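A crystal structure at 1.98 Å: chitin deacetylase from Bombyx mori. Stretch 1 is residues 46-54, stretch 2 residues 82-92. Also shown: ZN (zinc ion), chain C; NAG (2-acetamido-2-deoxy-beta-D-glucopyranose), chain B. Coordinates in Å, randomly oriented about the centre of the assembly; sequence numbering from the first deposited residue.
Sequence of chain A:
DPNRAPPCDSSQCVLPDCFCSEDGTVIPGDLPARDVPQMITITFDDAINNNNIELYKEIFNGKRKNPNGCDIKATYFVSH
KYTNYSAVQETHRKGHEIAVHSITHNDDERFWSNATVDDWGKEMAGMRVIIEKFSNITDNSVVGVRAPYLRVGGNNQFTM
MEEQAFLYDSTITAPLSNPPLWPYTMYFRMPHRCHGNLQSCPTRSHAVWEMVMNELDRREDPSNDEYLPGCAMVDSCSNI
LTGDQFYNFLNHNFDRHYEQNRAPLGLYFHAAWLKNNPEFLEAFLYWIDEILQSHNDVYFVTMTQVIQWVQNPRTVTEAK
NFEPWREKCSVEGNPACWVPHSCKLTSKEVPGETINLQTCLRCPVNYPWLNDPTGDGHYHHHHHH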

# COMPACT_ATOMS: atom_id res chain seq x y z
N ASP A 46 -0.41 2.85 9.00
CA ASP A 46 -0.14 2.96 10.41
C ASP A 46 -0.89 1.89 11.19
O ASP A 46 -1.43 1.06 10.61
CB ASP A 46 -0.59 4.30 11.07
CG ASP A 46 -0.11 5.59 10.38
OD1 ASP A 46 0.77 5.50 9.55
OD2 ASP A 46 -0.67 6.66 10.76
N ALA A 47 -0.82 1.93 12.49
CA ALA A 47 -1.13 0.81 13.37
C ALA A 47 -2.46 0.11 13.13
O ALA A 47 -3.37 0.71 12.72
CB ALA A 47 -0.96 1.19 14.82
N ILE A 48 -2.51 -1.16 13.42
CA ILE A 48 -3.74 -1.88 13.39
C ILE A 48 -4.00 -2.24 14.85
O ILE A 48 -3.24 -2.92 15.43
CB ILE A 48 -3.69 -3.16 12.55
CG1 ILE A 48 -3.46 -2.83 11.10
CG2 ILE A 48 -4.95 -3.94 12.77
CD1 ILE A 48 -3.48 -4.01 10.22
N ASN A 49 -5.08 -1.77 15.43
CA ASN A 49 -5.36 -2.04 16.84
C ASN A 49 -6.82 -1.71 17.10
O ASN A 49 -7.59 -1.47 16.16
CB ASN A 49 -4.40 -1.27 17.77
CG ASN A 49 -4.46 0.24 17.58
OD1 ASN A 49 -5.48 0.79 17.20
ND2 ASN A 49 -3.36 0.92 17.87
N ASN A 50 -7.21 -1.66 18.38
CA ASN A 50 -8.62 -1.49 18.65
C ASN A 50 -9.12 -0.09 18.30
O ASN A 50 -10.32 0.16 18.36
CB ASN A 50 -8.93 -1.83 20.12
CG ASN A 50 -9.23 -3.32 20.33
OD1 ASN A 50 -9.48 -4.05 19.37
ND2 ASN A 50 -9.21 -3.77 21.59
N ASN A 51 -8.24 0.84 17.90
CA ASN A 51 -8.74 2.09 17.34
C ASN A 51 -9.46 1.87 16.00
O ASN A 51 -10.26 2.72 15.61
CB ASN A 51 -7.62 3.11 17.10
CG ASN A 51 -6.86 3.52 18.38
OD1 ASN A 51 -7.20 3.11 19.49
ND2 ASN A 51 -5.81 4.29 18.21
N ASN A 52 -9.15 0.79 15.28
CA ASN A 52 -9.69 0.62 13.92
C ASN A 52 -10.12 -0.80 13.56
O ASN A 52 -10.64 -0.99 12.45
CB ASN A 52 -8.65 1.11 12.88
CG ASN A 52 -7.24 0.59 13.16
OD1 ASN A 52 -7.03 -0.61 13.33
ND2 ASN A 52 -6.27 1.50 13.21
N ILE A 53 -9.99 -1.78 14.45
CA ILE A 53 -10.32 -3.16 14.09
C ILE A 53 -11.80 -3.29 13.72
O ILE A 53 -12.15 -3.94 12.73
CB ILE A 53 -9.92 -4.12 15.24
CG1 ILE A 53 -8.38 -4.36 15.22
CG2 ILE A 53 -10.70 -5.44 15.13
CD1 ILE A 53 -7.78 -4.87 16.60
N GLU A 54 -12.67 -2.60 14.46
CA GLU A 54 -14.10 -2.66 14.14
C GLU A 54 -14.42 -1.93 12.84
O GLU A 54 -15.32 -2.36 12.11
CB GLU A 54 -14.92 -2.08 15.30
CG GLU A 54 -14.97 -2.98 16.52
CD GLU A 54 -15.67 -4.31 16.25
OE1 GLU A 54 -16.89 -4.28 15.93
OE2 GLU A 54 -14.98 -5.36 16.33
N TYR A 82 2.12 0.37 19.03
CA TYR A 82 0.73 0.14 19.40
C TYR A 82 0.01 -0.85 18.50
O TYR A 82 -1.21 -0.99 18.61
CB TYR A 82 -0.08 1.45 19.42
CG TYR A 82 0.60 2.57 20.19
CD1 TYR A 82 0.92 2.42 21.55
CD2 TYR A 82 0.91 3.78 19.57
CE1 TYR A 82 1.54 3.47 22.26
CE2 TYR A 82 1.52 4.81 20.26
CZ TYR A 82 1.83 4.67 21.60
OH TYR A 82 2.45 5.71 22.27
N THR A 83 0.71 -1.57 17.63
CA THR A 83 0.02 -2.49 16.75
C THR A 83 -0.32 -3.78 17.50
O THR A 83 0.41 -4.22 18.38
CB THR A 83 0.88 -2.77 15.53
OG1 THR A 83 0.70 -1.67 14.64
CG2 THR A 83 0.51 -4.09 14.80
N ASN A 84 -1.49 -4.32 17.18
CA ASN A 84 -1.97 -5.59 17.71
C ASN A 84 -1.64 -6.67 16.69
O ASN A 84 -2.25 -6.71 15.61
CB ASN A 84 -3.46 -5.44 17.98
CG ASN A 84 -4.16 -6.72 18.38
OD1 ASN A 84 -3.69 -7.84 18.13
ND2 ASN A 84 -5.30 -6.54 19.01
N TYR A 85 -0.64 -7.51 16.99
CA TYR A 85 -0.17 -8.45 15.98
C TYR A 85 -1.07 -9.66 15.80
O TYR A 85 -0.98 -10.31 14.75
CB TYR A 85 1.27 -8.88 16.30
CG TYR A 85 2.19 -7.72 15.96
CD1 TYR A 85 2.63 -7.52 14.64
CD2 TYR A 85 2.52 -6.77 16.92
CE1 TYR A 85 3.44 -6.44 14.31
CE2 TYR A 85 3.31 -5.69 16.62
CZ TYR A 85 3.74 -5.51 15.31
OH TYR A 85 4.51 -4.42 15.04
N SER A 86 -1.95 -9.96 16.76
CA SER A 86 -3.01 -10.94 16.51
C SER A 86 -3.97 -10.42 15.45
O SER A 86 -4.49 -11.19 14.64
CB SER A 86 -3.80 -11.24 17.78
OG SER A 86 -2.95 -11.86 18.71
N ALA A 87 -4.26 -9.12 15.50
CA ALA A 87 -5.15 -8.51 14.51
C ALA A 87 -4.49 -8.48 13.14
O ALA A 87 -5.16 -8.73 12.13
CB ALA A 87 -5.56 -7.11 14.96
N VAL A 88 -3.20 -8.13 13.09
CA VAL A 88 -2.45 -8.20 11.84
C VAL A 88 -2.54 -9.61 11.26
O VAL A 88 -2.79 -9.81 10.07
CB VAL A 88 -0.98 -7.77 12.07
CG1 VAL A 88 -0.13 -8.09 10.88
CG2 VAL A 88 -0.87 -6.24 12.40
N GLN A 89 -2.35 -10.61 12.12
CA GLN A 89 -2.40 -12.01 11.69
C GLN A 89 -3.77 -12.37 11.14
O GLN A 89 -3.87 -13.07 10.12
CB GLN A 89 -2.05 -12.92 12.87
CG GLN A 89 -2.08 -14.42 12.54
CD GLN A 89 -1.67 -15.26 13.76
OE1 GLN A 89 -1.88 -14.87 14.90
NE2 GLN A 89 -1.09 -16.41 13.50
N GLU A 90 -4.83 -11.89 11.78
CA GLU A 90 -6.17 -12.21 11.33
C GLU A 90 -6.51 -11.50 10.02
O GLU A 90 -7.12 -12.09 9.12
CB GLU A 90 -7.17 -11.84 12.43
CG GLU A 90 -8.62 -12.06 12.06
CD GLU A 90 -8.99 -13.54 11.96
OE1 GLU A 90 -10.17 -13.79 11.61
OE2 GLU A 90 -8.14 -14.44 12.19
N THR A 91 -6.09 -10.24 9.90
CA THR A 91 -6.23 -9.51 8.65
C THR A 91 -5.55 -10.25 7.50
O THR A 91 -6.11 -10.36 6.40
CB THR A 91 -5.64 -8.11 8.84
OG1 THR A 91 -6.40 -7.41 9.84
CG2 THR A 91 -5.60 -7.31 7.55
N HIS A 92 -4.35 -10.76 7.74
CA HIS A 92 -3.62 -11.54 6.74
C HIS A 92 -4.35 -12.85 6.45
O HIS A 92 -4.50 -13.24 5.28
CB HIS A 92 -2.20 -11.79 7.25
CG HIS A 92 -1.28 -12.42 6.25
ND1 HIS A 92 -1.14 -13.79 6.12
CD2 HIS A 92 -0.41 -11.88 5.37
CE1 HIS A 92 -0.23 -14.06 5.20
NE2 HIS A 92 0.23 -12.91 4.72
ZN ZN C . 2.09 6.78 8.48
C1 NAG B . -6.11 -7.64 19.41
C2 NAG B . -7.28 -7.30 20.32
C3 NAG B . -8.08 -8.57 20.61
C4 NAG B . -8.46 -9.28 19.32
C5 NAG B . -7.25 -9.42 18.40
C6 NAG B . -7.60 -9.93 17.02
C7 NAG B . -6.51 -5.38 21.67
C8 NAG B . -6.18 -4.91 23.05
N2 NAG B . -6.86 -6.66 21.56
O3 NAG B . -9.23 -8.19 21.36
O4 NAG B . -8.79 -10.64 19.56
O5 NAG B . -6.60 -8.15 18.22
O6 NAG B . -8.62 -9.13 16.42
O7 NAG B . -6.43 -4.63 20.68
O HOH W 1 0.93 8.40 9.28
O HOH W 2 0.97 7.21 6.52
O HOH W 3 3.05 8.29 7.03

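The contact is a loop laid against the start of a helix, and its central bump is the side chain of Ile48. With chi1 in the m well and chi2 in t, this side chain reaches the helix that begins at Tyr85 and touches it at successive turns. Its CG2 lies 3.9 Å from Ala87 CB, its CD1 4.1 Å from Val88 CG2, and the same CD1 comes within 4.5 Å of Thr91 OG1. Ala87 and Thr91 are one turn apart and both direct their CA-to-CB bonds toward the loop, while Val88 lies beside them, so together they offer a shallow, mostly apolar surface, with the Thr91 hydroxyl at its border. The small methyl of Ala87 suits its place because it lets larger groups come close. Ile53, at the start of its own helix, makes a second bump there: Ile53 CD1 sits 3.6 Å from Ala87 CB, so that one methyl receives both isoleucines. Thr91 can border such a surface because its hydroxyl is occupied within its own helix, Thr91 OG1 donating to Ala87 O at 2.9 Å.

Hydrogen bonds join the loop to the residues just before the helix, next to the packed side chains. Asn84 N donates to Ile48 O at 2.8 Å, and the nearly straight angle of 175° marks a well-aligned bond. Thr83 CA also approaches Ile48 O, at 3.5 Å. Ile48 N donates a weak bond to Thr83 OG1 at 3.5 Å. Ala47 packs its CB 3.3 Å from Thr83 OG1, a small side chain in a tight spot.

Asn49 extends the polar part of the contact, its ND2 donating to Tyr82 O at 3.0 Å. Its OD1 meanwhile accepts from Asn51 N at 2.8 Å, so one amide both ties the loop to its neighbour and shapes the turn. Asn52, buried, steadies the loop from within: Asn52 ND2 donates to Ala47 O at 3.0 Å, and Asn52 OD1 accepts from Asn49 N at 3.1 Å.

Asn84 shows how much a single asparagine can do. Its OD1 caps the helix by accepting from Ala87 N at 3.0 Å, while its ND2 carries the sugar, bonded covalently to NAG C1 at 1.4 Å. The CA-to-CB bond of Asn84 points toward the loop, and Asn84 ND2 lies 3.8 Å from Ile53 CD1. The sugar borders this packing too, with NAG O5 3.6 Å from Ala87 CB and 3.8 Å from Ile53 CD1.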